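Local structure of Thiol:disulfide interchange protein DsbC (Haemophilus influenzae, 1T3B) at residues D95-Y100 against N130-Q135; M136-T141 against N156-V161; K87-V92 against T117-A122. The protein probably acts as a periplasmic thiol:disulfide oxidoreductase and isomerase, a homodimer that passes its disulfide to other proteins and reshuffles disulfide bonds in them. All coordinates share one frame; numbering follows the deposited sequence.

Interaction 1 (D95-Y100 against N130-Q135); sequences DITCHY and NQTAKQ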
# COMPACT_ATOMS: atom_id res chain seq x y z
N ASP A 95 26.52 -10.94 6.53
CA ASP A 95 26.30 -12.09 7.40
C ASP A 95 27.61 -12.89 7.38
O ASP A 95 28.27 -12.97 6.36
CB ASP A 95 25.14 -12.94 6.89
CG ASP A 95 24.70 -13.99 7.89
OD1 ASP A 95 25.57 -14.77 8.35
OD2 ASP A 95 23.49 -14.03 8.21
N ILE A 96 27.97 -13.48 8.51
CA ILE A 96 29.23 -14.21 8.60
C ILE A 96 29.23 -15.59 7.99
O ILE A 96 30.29 -16.19 7.79
CB ILE A 96 29.69 -14.30 10.07
CG1 ILE A 96 28.59 -14.88 10.93
CG2 ILE A 96 30.06 -12.93 10.57
CD1 ILE A 96 28.96 -15.03 12.36
N THR A 97 28.05 -16.09 7.69
CA THR A 97 27.95 -17.42 7.11
C THR A 97 27.55 -17.31 5.64
O THR A 97 26.88 -18.19 5.11
CB THR A 97 26.87 -18.23 7.84
OG1 THR A 97 25.62 -17.53 7.77
CG2 THR A 97 27.27 -18.45 9.30
N CYS A 98 27.96 -16.23 4.98
CA CYS A 98 27.60 -16.02 3.59
C CYS A 98 28.81 -15.91 2.66
O CYS A 98 29.62 -14.98 2.77
CB CYS A 98 26.69 -14.78 3.51
SG CYS A 98 26.91 -13.62 2.13
N HIS A 99 28.94 -16.87 1.76
CA HIS A 99 30.05 -16.94 0.81
C HIS A 99 30.42 -15.65 0.09
O HIS A 99 31.61 -15.32 -0.03
CB HIS A 99 29.78 -18.02 -0.25
CG HIS A 99 30.83 -18.09 -1.32
ND1 HIS A 99 30.55 -17.82 -2.65
CD2 HIS A 99 32.15 -18.41 -1.27
CE1 HIS A 99 31.66 -17.97 -3.36
NE2 HIS A 99 32.63 -18.33 -2.55
N TYR A 100 29.42 -14.93 -0.39
CA TYR A 100 29.66 -13.69 -1.11
C TYR A 100 30.00 -12.53 -0.19
O TYR A 100 30.70 -11.60 -0.59
CB TYR A 100 28.46 -13.36 -2.01
CG TYR A 100 28.46 -14.13 -3.32
CD1 TYR A 100 29.39 -13.84 -4.31
CD2 TYR A 100 27.56 -15.17 -3.55
CE1 TYR A 100 29.43 -14.57 -5.50
CE2 TYR A 100 27.59 -15.90 -4.73
CZ TYR A 100 28.53 -15.59 -5.70
OH TYR A 100 28.57 -16.32 -6.86
N ASN A 130 20.20 -18.04 17.17
CA ASN A 130 21.16 -19.11 16.95
C ASN A 130 22.59 -18.69 17.22
O ASN A 130 22.90 -17.50 17.25
CB ASN A 130 21.03 -19.68 15.53
CG ASN A 130 21.23 -18.63 14.46
OD1 ASN A 130 20.54 -17.61 14.42
ND2 ASN A 130 22.18 -18.89 13.57
N GLN A 131 23.44 -19.68 17.45
CA GLN A 131 24.85 -19.46 17.74
C GLN A 131 25.42 -18.35 16.86
O GLN A 131 26.16 -17.48 17.32
CB GLN A 131 25.60 -20.77 17.51
CG GLN A 131 26.97 -20.85 18.17
CD GLN A 131 27.76 -22.08 17.73
OE1 GLN A 131 28.14 -22.21 16.56
NE2 GLN A 131 28.01 -22.99 18.67
N THR A 132 25.05 -18.40 15.58
CA THR A 132 25.49 -17.44 14.58
C THR A 132 25.07 -15.99 14.82
O THR A 132 25.83 -15.05 14.59
CB THR A 132 24.99 -17.88 13.21
OG1 THR A 132 25.60 -19.12 12.87
CG2 THR A 132 25.30 -16.83 12.16
N ALA A 133 23.84 -15.79 15.27
CA ALA A 133 23.37 -14.44 15.54
C ALA A 133 24.02 -13.93 16.81
O ALA A 133 24.19 -12.72 17.01
CB ALA A 133 21.87 -14.45 15.70
N LYS A 134 24.41 -14.86 17.67
CA LYS A 134 25.03 -14.51 18.95
C LYS A 134 26.50 -14.17 18.76
O LYS A 134 27.06 -13.35 19.49
CB LYS A 134 24.90 -15.70 19.91
CG LYS A 134 23.52 -16.35 19.94
CD LYS A 134 22.63 -15.85 21.05
N GLN A 135 27.13 -14.81 17.78
CA GLN A 135 28.54 -14.55 17.50
C GLN A 135 28.71 -13.17 16.89
O GLN A 135 29.68 -12.47 17.17
CB GLN A 135 29.08 -15.60 16.54
CG GLN A 135 28.83 -17.01 17.01
CD GLN A 135 29.30 -18.02 16.02
OE1 GLN A 135 28.92 -17.99 14.86
NE2 GLN A 135 30.15 -18.94 16.47
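I96 and T132 make up the closely packed part of this contact, between the turn that leads into helix 99-105, which carries the redox-active disulfide at its start, and the first turns of helix 131-141. Their side chains run alongside each other with opposite headings: I96 CG1 lies 4.0 Å from T132 CG2, and I96 CD1 comes within 3.8 Å of the T132 carbonyl O. With chi1 at 53°, I96 CG1 sits between its backbone N and carbonyl carbon, and from there it meets the threonine methyl. The same CD1 stands 3.9 Å from Q135 OE1, and I96 also packs on M136, one helical residue further on.

The solvent side is thinner. Here the exposed T97 meets T132 tip to tip, methyl to methyl, with 3.8 Å between the two CG2 atoms; the helix buries 23 Å² of T97 against 50 Å² of I96.

D95 barely touches T132; its carboxylate is engaged within the turn. T97 N donates to D95 OD1 over 2.9 Å at 171°, from the anti side, which defines an Asx turn inside the type I turn D95-C98. T97 OG1 gives the same OD1 a second bond of 2.8 Å from above the carboxylate plane, while OD2 accepts from R125 N. With both oxygens held, the carboxylate's rotation is fixed just ahead of C98, the N-cap residue disulfide-bonded to C101. Across the contact itself only van der Waals touches are found, so the helix meets this turn by fit of shape, and the directional bonds lie within the turn and at R125.

Interaction 2 (M136-T141 against N156-V161); sequences MEAIWT and NLPKEV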
# COMPACT_ATOMS: atom_id res chain seq x y z
N MET A 136 27.76 -12.77 16.06
CA MET A 136 27.84 -11.47 15.43
C MET A 136 27.61 -10.35 16.42
O MET A 136 28.13 -9.26 16.25
CB MET A 136 26.84 -11.37 14.29
CG MET A 136 27.33 -12.09 13.04
SD MET A 136 26.25 -11.97 11.65
CE MET A 136 25.43 -13.50 11.80
N GLU A 137 26.82 -10.62 17.45
CA GLU A 137 26.59 -9.59 18.46
C GLU A 137 27.94 -9.39 19.14
O GLU A 137 28.40 -8.27 19.33
CB GLU A 137 25.56 -10.08 19.48
CG GLU A 137 24.38 -9.16 19.63
CD GLU A 137 24.74 -7.83 20.23
OE1 GLU A 137 25.46 -7.83 21.24
OE2 GLU A 137 24.29 -6.78 19.71
N ALA A 138 28.58 -10.50 19.46
CA ALA A 138 29.88 -10.47 20.10
C ALA A 138 30.82 -9.66 19.23
O ALA A 138 31.47 -8.74 19.71
CB ALA A 138 30.41 -11.87 20.28
N ILE A 139 30.88 -10.00 17.95
CA ILE A 139 31.78 -9.31 17.03
C ILE A 139 31.53 -7.82 16.91
O ILE A 139 32.47 -7.04 16.92
CB ILE A 139 31.70 -9.90 15.61
CG1 ILE A 139 32.17 -11.35 15.62
CG2 ILE A 139 32.55 -9.10 14.66
CD1 ILE A 139 31.94 -12.07 14.31
N TRP A 140 30.27 -7.43 16.78
CA TRP A 140 29.91 -6.03 16.60
C TRP A 140 30.09 -5.13 17.82
O TRP A 140 30.17 -3.91 17.69
CB TRP A 140 28.47 -5.93 16.09
CG TRP A 140 28.39 -5.58 14.64
CD1 TRP A 140 28.20 -4.33 14.10
CD2 TRP A 140 28.58 -6.46 13.54
NE1 TRP A 140 28.28 -4.39 12.73
CE2 TRP A 140 28.52 -5.69 12.36
CE3 TRP A 140 28.81 -7.84 13.43
CZ2 TRP A 140 28.67 -6.24 11.09
CZ3 TRP A 140 28.97 -8.39 12.19
CH2 TRP A 140 28.90 -7.59 11.03
N THR A 141 30.15 -5.75 19.00
CA THR A 141 30.30 -5.03 20.27
C THR A 141 31.65 -5.26 20.94
O THR A 141 31.90 -4.74 22.03
CB THR A 141 29.20 -5.43 21.27
OG1 THR A 141 29.24 -6.84 21.47
CG2 THR A 141 27.83 -5.03 20.76
N ASN A 156 37.81 -18.00 12.64
CA ASN A 156 37.91 -17.97 14.09
C ASN A 156 36.72 -17.28 14.73
O ASN A 156 36.76 -16.08 14.98
CB ASN A 156 39.17 -17.23 14.53
CG ASN A 156 40.43 -17.80 13.89
OD1 ASN A 156 40.57 -19.01 13.75
ND2 ASN A 156 41.36 -16.92 13.54
N LEU A 157 35.64 -18.01 15.00
CA LEU A 157 34.49 -17.38 15.63
C LEU A 157 34.73 -17.22 17.11
O LEU A 157 35.52 -17.95 17.69
CB LEU A 157 33.24 -18.21 15.38
CG LEU A 157 32.79 -18.13 13.93
CD1 LEU A 157 31.66 -19.11 13.68
CD2 LEU A 157 32.34 -16.72 13.61
N PRO A 158 34.07 -16.24 17.75
CA PRO A 158 34.26 -16.05 19.19
C PRO A 158 33.68 -17.22 19.97
O PRO A 158 32.59 -17.70 19.66
CB PRO A 158 33.52 -14.74 19.47
CG PRO A 158 32.51 -14.68 18.39
CD PRO A 158 33.28 -15.14 17.19
N LYS A 159 34.42 -17.68 20.98
CA LYS A 159 33.98 -18.79 21.80
C LYS A 159 32.80 -18.36 22.66
O LYS A 159 31.75 -18.99 22.63
CB LYS A 159 35.12 -19.27 22.69
N GLU A 160 32.97 -17.29 23.42
CA GLU A 160 31.89 -16.81 24.25
C GLU A 160 30.82 -16.25 23.31
O GLU A 160 30.89 -16.50 22.11
CB GLU A 160 32.40 -15.74 25.23
CG GLU A 160 33.28 -14.67 24.63
CD GLU A 160 32.51 -13.68 23.77
OE1 GLU A 160 31.97 -14.08 22.72
OE2 GLU A 160 32.44 -12.48 24.16
N VAL A 161 29.85 -15.50 23.82
CA VAL A 161 28.82 -14.98 22.93
C VAL A 161 27.84 -14.12 23.68
O VAL A 161 27.58 -14.35 24.86
CB VAL A 161 28.07 -16.14 22.25
CG1 VAL A 161 26.57 -16.00 22.45
CG2 VAL A 161 28.41 -16.19 20.78
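A138 CB meets P158 and E160 where a loop wraps one side of helix 131-141, in the helical segment between strands 116-122 and 184-186 of the thioredoxin-like domain. The proline ring has its CG 4.0 Å from A138 CB. Its CD lies 4.2 Å from I139 CG1, so two adjoining corners of the ring rest on successive helix residues. I139 reaches it from the flank of the helix: a chi1 of -63° carries CG1 anti to its carbonyl carbon, and the I139 side chain also packs on A148, L149 and A152 of helix 145-153.

E160 arrives by a folded route. Its chi1 of 47° and chi2 of 73° place CG and CD in a bent chain; at its end OE1 lies 3.6 Å from A138 CB, an oxygen against a methyl group at the exposed margin. OE2 has a long, weak ion pair with K162. At V161 the loop comes closest to the helix by backbone, with 5.4 Å between the CA atoms of A138 and V161. Within the helix, T141 OG1 turns back and donates to E137 O over 2.7 Å, approaching from above that carbonyl's plane.

Interaction 3 (K87-V92 against T117-A122); sequences KHVVTV and TVRYLA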
# COMPACT_ATOMS: atom_id res chain seq x y z
N LYS A 87 36.19 8.27 -2.26
CA LYS A 87 35.46 8.91 -3.33
C LYS A 87 34.04 8.37 -3.16
O LYS A 87 33.07 8.92 -3.70
CB LYS A 87 36.04 8.50 -4.69
CG LYS A 87 37.43 9.05 -4.90
CD LYS A 87 38.18 8.35 -6.02
CE LYS A 87 39.68 8.67 -5.92
NZ LYS A 87 40.20 8.37 -4.55
N HIS A 88 33.92 7.30 -2.36
CA HIS A 88 32.64 6.66 -2.08
C HIS A 88 32.58 6.11 -0.65
O HIS A 88 33.61 5.77 -0.07
CB HIS A 88 32.39 5.54 -3.08
CG HIS A 88 32.48 5.97 -4.50
ND1 HIS A 88 31.68 6.97 -5.03
CD2 HIS A 88 33.30 5.57 -5.51
CE1 HIS A 88 32.00 7.15 -6.30
NE2 HIS A 88 32.98 6.31 -6.62
N VAL A 89 31.37 6.02 -0.10
CA VAL A 89 31.17 5.54 1.26
C VAL A 89 29.91 4.68 1.30
O VAL A 89 28.82 5.18 1.58
CB VAL A 89 30.98 6.71 2.25
CG1 VAL A 89 30.77 6.21 3.66
CG2 VAL A 89 32.18 7.62 2.19
N VAL A 90 30.05 3.39 1.02
CA VAL A 90 28.89 2.50 1.01
C VAL A 90 28.75 1.62 2.25
O VAL A 90 29.73 1.10 2.76
CB VAL A 90 28.92 1.62 -0.24
CG1 VAL A 90 29.14 2.48 -1.46
CG2 VAL A 90 30.02 0.56 -0.12
N THR A 91 27.51 1.47 2.73
CA THR A 91 27.21 0.63 3.88
C THR A 91 26.71 -0.72 3.38
O THR A 91 25.77 -0.79 2.59
CB THR A 91 26.12 1.25 4.75
OG1 THR A 91 26.49 2.58 5.13
CG2 THR A 91 25.94 0.43 6.01
N VAL A 92 27.32 -1.79 3.87
CA VAL A 92 26.99 -3.14 3.44
C VAL A 92 26.37 -3.96 4.56
O VAL A 92 26.89 -3.96 5.67
CB VAL A 92 28.26 -3.87 2.98
CG1 VAL A 92 27.96 -5.30 2.62
CG2 VAL A 92 28.86 -3.14 1.83
N THR A 117 34.96 3.41 0.77
CA THR A 117 34.99 3.06 2.18
C THR A 117 33.85 2.09 2.48
O THR A 117 32.68 2.43 2.31
CB THR A 117 34.78 4.31 3.05
OG1 THR A 117 35.98 5.08 3.07
CG2 THR A 117 34.39 3.92 4.46
N VAL A 118 34.19 0.88 2.93
CA VAL A 118 33.17 -0.11 3.24
C VAL A 118 32.79 -0.07 4.72
O VAL A 118 33.64 -0.16 5.59
CB VAL A 118 33.65 -1.53 2.86
CG1 VAL A 118 32.58 -2.55 3.19
CG2 VAL A 118 33.99 -1.58 1.38
N ARG A 119 31.50 0.09 5.00
CA ARG A 119 31.01 0.16 6.38
C ARG A 119 30.01 -0.96 6.62
O ARG A 119 28.95 -0.99 6.01
CB ARG A 119 30.35 1.52 6.62
CG ARG A 119 31.03 2.67 5.89
CD ARG A 119 30.56 4.03 6.40
NE ARG A 119 29.11 4.14 6.36
CZ ARG A 119 28.43 5.23 6.72
NH1 ARG A 119 29.07 6.30 7.16
NH2 ARG A 119 27.10 5.23 6.65
N TYR A 120 30.34 -1.88 7.52
CA TYR A 120 29.45 -3.00 7.78
C TYR A 120 28.44 -2.81 8.89
O TYR A 120 28.73 -2.28 9.96
CB TYR A 120 30.22 -4.27 8.12
CG TYR A 120 31.09 -4.85 7.03
CD1 TYR A 120 30.55 -5.28 5.81
CD2 TYR A 120 32.45 -5.01 7.23
CE1 TYR A 120 31.37 -5.86 4.83
CE2 TYR A 120 33.26 -5.58 6.27
CZ TYR A 120 32.72 -6.00 5.08
OH TYR A 120 33.58 -6.54 4.15
N LEU A 121 27.24 -3.31 8.60
CA LEU A 121 26.11 -3.35 9.50
C LEU A 121 25.84 -4.84 9.51
O LEU A 121 26.16 -5.53 8.55
CB LEU A 121 24.93 -2.59 8.91
CG LEU A 121 24.98 -1.09 9.14
CD1 LEU A 121 23.83 -0.41 8.47
CD2 LEU A 121 24.94 -0.83 10.63
N ALA A 122 25.25 -5.35 10.58
CA ALA A 122 24.98 -6.77 10.64
C ALA A 122 23.62 -7.12 10.10
O ALA A 122 22.66 -6.35 10.20
CB ALA A 122 25.11 -7.27 12.07
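R119 lies across V89 and T91 of the neighbouring parallel strand, and its chain can be followed atom by atom. CB and CG both lie by V90 O, with CG 3.7 Å from it. CD then meets V89 CG1 at 3.5 Å, the valine methyl that also stands over one face of the guanidinium, near CZ and NH1. A chi3 of -54° bends the chain and places NE beside T91. There R119 NE (3.3 Å) and NH2 (3.1 Å) both donate to T91 OG1, a side-on grip lying within 9° of the guanidinium plane. NH2 has a further partner in N72 OD1.

Beneath this runs a parallel ladder. T117 N donates to H88 O at 178°, R119 N to V90 O, V92 N to R119 O over 2.8 Å, and L121 N to V92 O; the V90 N to T117 O rung is weak. On the opposite face of the sheet V92 and Y120 point the same way side by side, V92 CB 3.9 Å from Y120 CD1, while V118 CG1 covers part of a face of the tyrosine ring.

The short strand axes run parallel within 24°, and with helices 99-105 and 108-113 between them in sequence they form a beta-alpha-beta crossover at the centre of the mixed sheet, flanked by strands 79-81 and 184-186. T91, R119 and L121 pack on L71 of helix 63-72, whereas V118 and Y120 face helix 108-113 and V90 faces helix 199-208.

Interaction 3 is the buried core of the group: 505 Å² of strand pairing, built on backbone hydrogen bonds and an arginine-threonine grip. Interactions 1 and 2 are smaller, at 152 and 180 Å², only partly buried, and join their segments by van der Waals packing. They share helix 131-141, their centres are about 10 Å apart, and they also touch where Q135 NE2 lies 3.2 Å from L157 CD1. Strand 88-94 of interaction 3 leads directly into the active-site turn of interaction 1. Although the centres of interactions 2 and 3 are about 21 Å apart, W140 bridges them, its indole packing against the backbone of Y120, L121 and A122.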